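Local coordinates for FYVE-finger-containing Rab5 effector protein rabenosyn-5 (PDB 1Z0J) that probably acts as an effector of Rab GTPases, gripping a Rab protein through this minimal binding domain, a helical hairpin, at residues Glu12-Gln17 with Arg45-Thr50. Sequence-based numbering, arbitrary orientation.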
loop_
_atom_site.group_PDB
_atom_site.type_symbol
_atom_site.label_atom_id
_atom_site.label_comp_id
_atom_site.label_asym_id
_atom_site.label_seq_id
_atom_site.Cartn_x
_atom_site.Cartn_y
_atom_site.Cartn_z
ATOM N N GLU B 12 7.540 -1.212 -21.320
ATOM C CA GLU B 12 8.050 -2.519 -20.908
ATOM C C GLU B 12 7.719 -2.848 -19.443
ATOM O O GLU B 12 7.468 -4.005 -19.108
ATOM C CB GLU B 12 9.561 -2.610 -21.165
ATOM C CG GLU B 12 10.212 -3.953 -20.802
ATOM C CD GLU B 12 9.669 -5.129 -21.602
ATOM O OE1 GLU B 12 9.400 -4.974 -22.814
ATOM O OE2 GLU B 12 9.519 -6.220 -21.012
ATOM N N LEU B 13 7.719 -1.827 -18.587
ATOM C CA LEU B 13 7.347 -1.995 -17.180
ATOM C C LEU B 13 5.861 -2.320 -17.026
ATOM O O LEU B 13 5.476 -3.119 -16.173
ATOM C CB LEU B 13 7.701 -0.748 -16.368
ATOM C CG LEU B 13 9.157 -0.269 -16.360
ATOM C CD1 LEU B 13 9.267 0.970 -15.508
ATOM C CD2 LEU B 13 10.122 -1.348 -15.869
ATOM N N LEU B 14 5.035 -1.703 -17.866
ATOM C CA LEU B 14 3.606 -1.979 -17.875
ATOM C C LEU B 14 3.338 -3.409 -18.345
ATOM O O LEU B 14 2.539 -4.132 -17.749
ATOM C CB LEU B 14 2.878 -0.957 -18.749
ATOM C CG LEU B 14 1.352 -0.963 -18.784
ATOM C CD1 LEU B 14 0.744 -1.008 -17.388
ATOM C CD2 LEU B 14 0.879 0.267 -19.526
ATOM N N LEU B 15 4.030 -3.822 -19.403
ATOM C CA LEU B 15 3.907 -5.189 -19.902
ATOM C C LEU B 15 4.352 -6.221 -18.861
ATOM O O LEU B 15 3.748 -7.287 -18.731
ATOM C CB LEU B 15 4.691 -5.365 -21.212
ATOM C CG LEU B 15 4.225 -4.586 -22.448
ATOM C CD1 LEU B 15 5.298 -4.604 -23.531
ATOM C CD2 LEU B 15 2.919 -5.145 -22.988
ATOM N N GLN B 16 5.404 -5.898 -18.110
ATOM C CA GLN B 16 5.896 -6.796 -17.059
ATOM C C GLN B 16 4.906 -6.952 -15.896
ATOM O O GLN B 16 4.735 -8.051 -15.368
ATOM C CB GLN B 16 7.262 -6.344 -16.551
ATOM N N GLN B 17 4.249 -5.858 -15.513
ATOM C CA GLN B 17 3.254 -5.913 -14.433
ATOM C C GLN B 17 2.000 -6.688 -14.850
ATOM O O GLN B 17 1.404 -7.400 -14.039
ATOM C CB GLN B 17 2.913 -4.510 -13.914
ATOM C CG GLN B 17 1.902 -4.478 -12.742
ATOM C CD GLN B 17 2.378 -5.175 -11.461
ATOM O OE1 GLN B 17 3.541 -5.585 -11.342
ATOM N NE2 GLN B 17 1.467 -5.316 -10.497
ATOM N N ARG B 45 -7.587 -5.873 -16.220
ATOM C CA ARG B 45 -8.365 -5.078 -17.169
ATOM C C ARG B 45 -7.895 -3.622 -17.197
ATOM O O ARG B 45 -7.763 -3.012 -18.264
ATOM C CB ARG B 45 -9.855 -5.157 -16.837
ATOM C CG ARG B 45 -10.498 -6.487 -17.218
ATOM C CD ARG B 45 -12.014 -6.398 -17.173
ATOM N NE ARG B 45 -12.642 -7.715 -17.084
ATOM C CZ ARG B 45 -13.114 -8.254 -15.962
ATOM N NH1 ARG B 45 -13.037 -7.598 -14.811
ATOM N NH2 ARG B 45 -13.668 -9.460 -15.992
ATOM N N GLU B 46 -7.614 -3.075 -16.022
ATOM C CA GLU B 46 -7.165 -1.690 -15.913
ATOM C C GLU B 46 -5.775 -1.470 -16.507
ATOM O O GLU B 46 -5.533 -0.463 -17.180
ATOM C CB GLU B 46 -7.249 -1.214 -14.462
ATOM C CG GLU B 46 -8.687 -0.900 -14.049
ATOM C CD GLU B 46 -8.999 -1.246 -12.604
ATOM O OE1 GLU B 46 -8.058 -1.387 -11.795
ATOM O OE2 GLU B 46 -10.201 -1.370 -12.279
ATOM N N LEU B 47 -4.863 -2.412 -16.264
ATOM C CA LEU B 47 -3.532 -2.353 -16.857
ATOM C C LEU B 47 -3.611 -2.421 -18.380
ATOM O O LEU B 47 -2.918 -1.670 -19.077
ATOM C CB LEU B 47 -2.651 -3.483 -16.322
ATOM C CG LEU B 47 -2.298 -3.473 -14.829
ATOM C CD1 LEU B 47 -1.629 -4.777 -14.450
ATOM C CD2 LEU B 47 -1.412 -2.278 -14.455
ATOM N N LYS B 48 -4.456 -3.311 -18.898
ATOM C CA LYS B 48 -4.642 -3.441 -20.343
ATOM C C LYS B 48 -5.248 -2.179 -20.969
ATOM O O LYS B 48 -4.854 -1.776 -22.063
ATOM C CB LYS B 48 -5.491 -4.673 -20.664
ATOM C CG LYS B 48 -4.753 -5.989 -20.476
ATOM C CD LYS B 48 -5.634 -7.186 -20.820
ATOM C CE LYS B 48 -4.810 -8.459 -20.927
ATOM N NZ LYS B 48 -5.597 -9.601 -21.472
ATOM N N HIS B 49 -6.182 -1.540 -20.268
ATOM C CA HIS B 49 -6.766 -0.270 -20.722
ATOM C C HIS B 49 -5.708 0.827 -20.805
ATOM O O HIS B 49 -5.651 1.582 -21.782
ATOM C CB HIS B 49 -7.914 0.168 -19.803
ATOM C CG HIS B 49 -8.547 1.470 -20.197
ATOM N ND1 HIS B 49 -8.106 2.688 -19.725
ATOM C CD2 HIS B 49 -9.589 1.740 -21.017
ATOM C CE1 HIS B 49 -8.847 3.652 -20.239
ATOM N NE2 HIS B 49 -9.757 3.103 -21.025
ATOM N N THR B 50 -4.868 0.913 -19.780
ATOM C CA THR B 50 -3.770 1.878 -19.771
ATOM C C THR B 50 -2.790 1.625 -20.921
ATOM O O THR B 50 -2.314 2.576 -21.552
ATOM C CB THR B 50 -3.037 1.872 -18.417
ATOM O OG1 THR B 50 -3.969 2.199 -17.382
ATOM C CG2 THR B 50 -1.898 2.884 -18.406
#
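Leu-14 reaches across from one helix to Leu-47 and Thr-50 on the other, and its branches divide the work. Its CB points at the opposite helix, and CG, anti to the backbone N (chi1 -173°) and so beside the carbonyl carbon, carries the two methyls on to that helix. There CD1 of Leu-14 lies 3.9 Å from CD2 of Leu-47, the two side chains lying alongside each other and pointing opposite ways, while CD2 of Leu-14 meets the methyl CG2 of Thr-50 at 4.0 Å. CD1 of Leu-14 also comes near the backbone O of Leu-47. A branched, wholly apolar residue suits this place because one stem serves two partners; Leu-51 and Ile-9 add to the packing around it.

The helices concerned, 11-30 and 34-54, form an antiparallel helical hairpin, and both segments fall in the Rabenosyn Rab binding domain family; here the axes of the two segments approach to 10.1 Å at their closest, with 158° between their directions. That approach leaves room for leucines between the helices, and the CA atoms of Leu-14 and Leu-47 are 7.2 Å apart.

Threonine can line this apolar interface because its hydroxyl is turned back on its own helix: OG1 hydrogen-bonds to O of Glu-46 at 3.1 Å, on the opposite face of that carbonyl plane from the backbone N of Thr-50. The methyl is thus left for Leu-14.

Leu-47 offers its other methyl, CD1, to CG of Gln-17 at 3.9 Å. Glutamine combines an aliphatic stem with a polar end: beyond the bend at chi2 (63°), OE1 hydrogen-bonds ND2 of Asn-20, and NE2 makes two hydrogen bonds to the other protein's chain, satisfying both polar atoms of this buried amide. That chain also packs an aromatic side chain on Leu-47.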